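PDB 4Z0V: 2',5'-phosphodiesterase 12 from Homo sapiens, which belongs to the endonuclease/exonuclease/phosphatase family, with a DNase I-like domain preceded by an E-set-type N-terminal domain. Local coordinates for residues 23-28 / 75-80. Numbering follows the deposited sequence.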
loop_
_atom_site.group_PDB
_atom_site.type_symbol
_atom_site.label_atom_id
_atom_site.label_comp_id
_atom_site.label_asym_id
_atom_site.label_seq_id
_atom_site.Cartn_x
_atom_site.Cartn_y
_atom_site.Cartn_z
ATOM N N PHE A 23 18.195 8.285 -3.122
ATOM C CA PHE A 23 16.914 7.642 -3.470
ATOM C C PHE A 23 17.189 6.534 -4.459
ATOM O O PHE A 23 17.886 6.769 -5.454
ATOM C CB PHE A 23 15.888 8.643 -4.032
ATOM C CG PHE A 23 15.326 9.529 -2.948
ATOM C CD1 PHE A 23 16.098 10.542 -2.384
ATOM C CD2 PHE A 23 14.054 9.296 -2.428
ATOM C CE1 PHE A 23 15.598 11.326 -1.346
ATOM C CE2 PHE A 23 13.551 10.091 -1.393
ATOM C CZ PHE A 23 14.337 11.076 -0.838
ATOM N N PRO A 24 16.685 5.318 -4.186
ATOM C CA PRO A 24 16.997 4.182 -5.069
ATOM C C PRO A 24 16.408 4.332 -6.457
ATOM O O PRO A 24 15.252 4.707 -6.598
ATOM C CB PRO A 24 16.395 2.968 -4.328
ATOM C CG PRO A 24 15.315 3.547 -3.442
ATOM C CD PRO A 24 15.878 4.892 -3.010
ATOM N N VAL A 25 17.226 4.044 -7.486
ATOM C CA VAL A 25 16.859 4.065 -8.902
ATOM C C VAL A 25 16.452 2.636 -9.230
ATOM O O VAL A 25 17.310 1.740 -9.207
ATOM C CB VAL A 25 18.020 4.567 -9.813
ATOM C CG1 VAL A 25 17.593 4.549 -11.281
ATOM C CG2 VAL A 25 18.472 5.966 -9.407
ATOM N N CYS A 26 15.144 2.423 -9.455
ATOM C CA CYS A 26 14.565 1.092 -9.645
ATOM C C CYS A 26 14.096 0.915 -11.078
ATOM O O CYS A 26 13.006 1.359 -11.436
ATOM C CB CYS A 26 13.427 0.875 -8.647
ATOM S SG CYS A 26 13.895 1.187 -6.929
ATOM N N PRO A 27 14.927 0.301 -11.931
ATOM C CA PRO A 27 14.526 0.150 -13.328
ATOM C C PRO A 27 13.354 -0.793 -13.502
ATOM O O PRO A 27 13.248 -1.785 -12.781
ATOM C CB PRO A 27 15.772 -0.446 -14.002
ATOM C CG PRO A 27 16.556 -1.079 -12.914
ATOM C CD PRO A 27 16.261 -0.277 -11.676
ATOM N N LYS A 28 12.512 -0.501 -14.499
ATOM C CA LYS A 28 11.455 -1.411 -14.898
ATOM C C LYS A 28 12.128 -2.400 -15.822
ATOM O O LYS A 28 12.846 -1.979 -16.735
ATOM C CB LYS A 28 10.297 -0.647 -15.585
ATOM C CG LYS A 28 9.138 -1.537 -16.032
ATOM C CD LYS A 28 8.033 -0.632 -16.563
ATOM C CE LYS A 28 6.877 -1.376 -17.127
ATOM N NZ LYS A 28 5.767 -0.450 -17.472
ATOM N N LEU A 75 25.437 14.330 -12.700
ATOM C CA LEU A 75 25.835 13.279 -13.645
ATOM C C LEU A 75 24.618 12.476 -14.138
ATOM O O LEU A 75 23.690 12.229 -13.363
ATOM C CB LEU A 75 26.819 12.279 -12.995
ATOM C CG LEU A 75 28.100 12.825 -12.340
ATOM C CD1 LEU A 75 28.896 11.662 -11.684
ATOM C CD2 LEU A 75 29.022 13.491 -13.380
ATOM N N ARG A 76 24.669 11.998 -15.385
ATOM C CA ARG A 76 23.691 11.049 -15.891
ATOM C C ARG A 76 24.187 9.656 -15.488
ATOM O O ARG A 76 25.372 9.482 -15.174
ATOM C CB ARG A 76 23.540 11.154 -17.418
ATOM C CG ARG A 76 22.903 12.510 -17.794
ATOM C CD ARG A 76 22.226 12.541 -19.145
ATOM N NE ARG A 76 23.185 12.490 -20.249
ATOM C CZ ARG A 76 23.311 11.474 -21.097
ATOM N NH1 ARG A 76 24.210 11.526 -22.072
ATOM N NH2 ARG A 76 22.540 10.400 -20.983
ATOM N N LEU A 77 23.297 8.677 -15.510
ATOM C CA LEU A 77 23.652 7.293 -15.170
ATOM C C LEU A 77 23.346 6.409 -16.340
ATOM O O LEU A 77 22.544 6.763 -17.201
ATOM C CB LEU A 77 22.811 6.847 -13.931
ATOM C CG LEU A 77 22.898 7.715 -12.676
ATOM C CD1 LEU A 77 21.881 7.182 -11.600
ATOM C CD2 LEU A 77 24.327 7.714 -12.096
ATOM N N LYS A 78 23.963 5.239 -16.383
ATOM C CA LYS A 78 23.670 4.302 -17.449
ATOM C C LYS A 78 23.615 2.907 -16.843
ATOM O O LYS A 78 24.466 2.567 -16.024
ATOM C CB LYS A 78 24.781 4.379 -18.534
ATOM C CG LYS A 78 24.560 3.390 -19.697
ATOM C CD LYS A 78 25.506 3.616 -20.859
ATOM C CE LYS A 78 26.802 2.872 -20.712
ATOM N NZ LYS A 78 27.515 2.810 -22.004
ATOM N N LEU A 79 22.625 2.114 -17.244
ATOM C CA LEU A 79 22.532 0.724 -16.788
ATOM C C LEU A 79 22.801 -0.196 -17.953
ATOM O O LEU A 79 22.192 -0.033 -19.011
ATOM C CB LEU A 79 21.134 0.403 -16.185
ATOM C CG LEU A 79 20.827 -1.110 -15.890
ATOM C CD1 LEU A 79 21.733 -1.673 -14.789
ATOM C CD2 LEU A 79 19.336 -1.315 -15.532
ATOM N N HIS A 80 23.710 -1.158 -17.750
ATOM C CA HIS A 80 23.940 -2.267 -18.656
ATOM C C HIS A 80 23.233 -3.453 -18.070
ATOM O O HIS A 80 23.479 -3.779 -16.907
ATOM C CB HIS A 80 25.440 -2.613 -18.813
ATOM C CG HIS A 80 25.667 -3.922 -19.532
ATOM N ND1 HIS A 80 25.484 -5.156 -18.893
ATOM C CD2 HIS A 80 25.991 -4.150 -20.825
ATOM C CE1 HIS A 80 25.718 -6.079 -19.813
ATOM N NE2 HIS A 80 26.054 -5.522 -20.986
#
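Pro27 meets Leu79, and Val25 meets Leu77, across the core of the N-terminal domain, which is consistent with an E-set, beta-sandwich-like fold. Strand 77-82 sits in a four-stranded antiparallel sheet, and the loop leading into strand 28-32 faces it. No hydrogen bond joins the two segments; the backbones stay well apart, with 8.7 Å between Pro27 CA and Leu79 CA, and aliphatic side chains bridge the gap. From CB, which points toward the loop, the Leu79 side chain runs to CG, set anti to the backbone N (chi1 170°), and there divides. Its CD2 branch reaches the proline ring, 4.0 Å from Pro27 CB and 3.8 Å from Pro27 CG, the two side chains crossing at about a right angle. Trp43 of the adjacent strand 40-46 packs against both Leu79 and Val25. On the outer side of the sheet, Lys78 forms a salt bridge with Glu94, while the side chains of Phe23 and Pro24, earlier in the same loop, pack on helix 159-172. Pro27 O accepts a hydrogen bond from Arg64 NH2. The second pair is looser: Val25 CG2 lies 4.2 Å from Leu77 CD1.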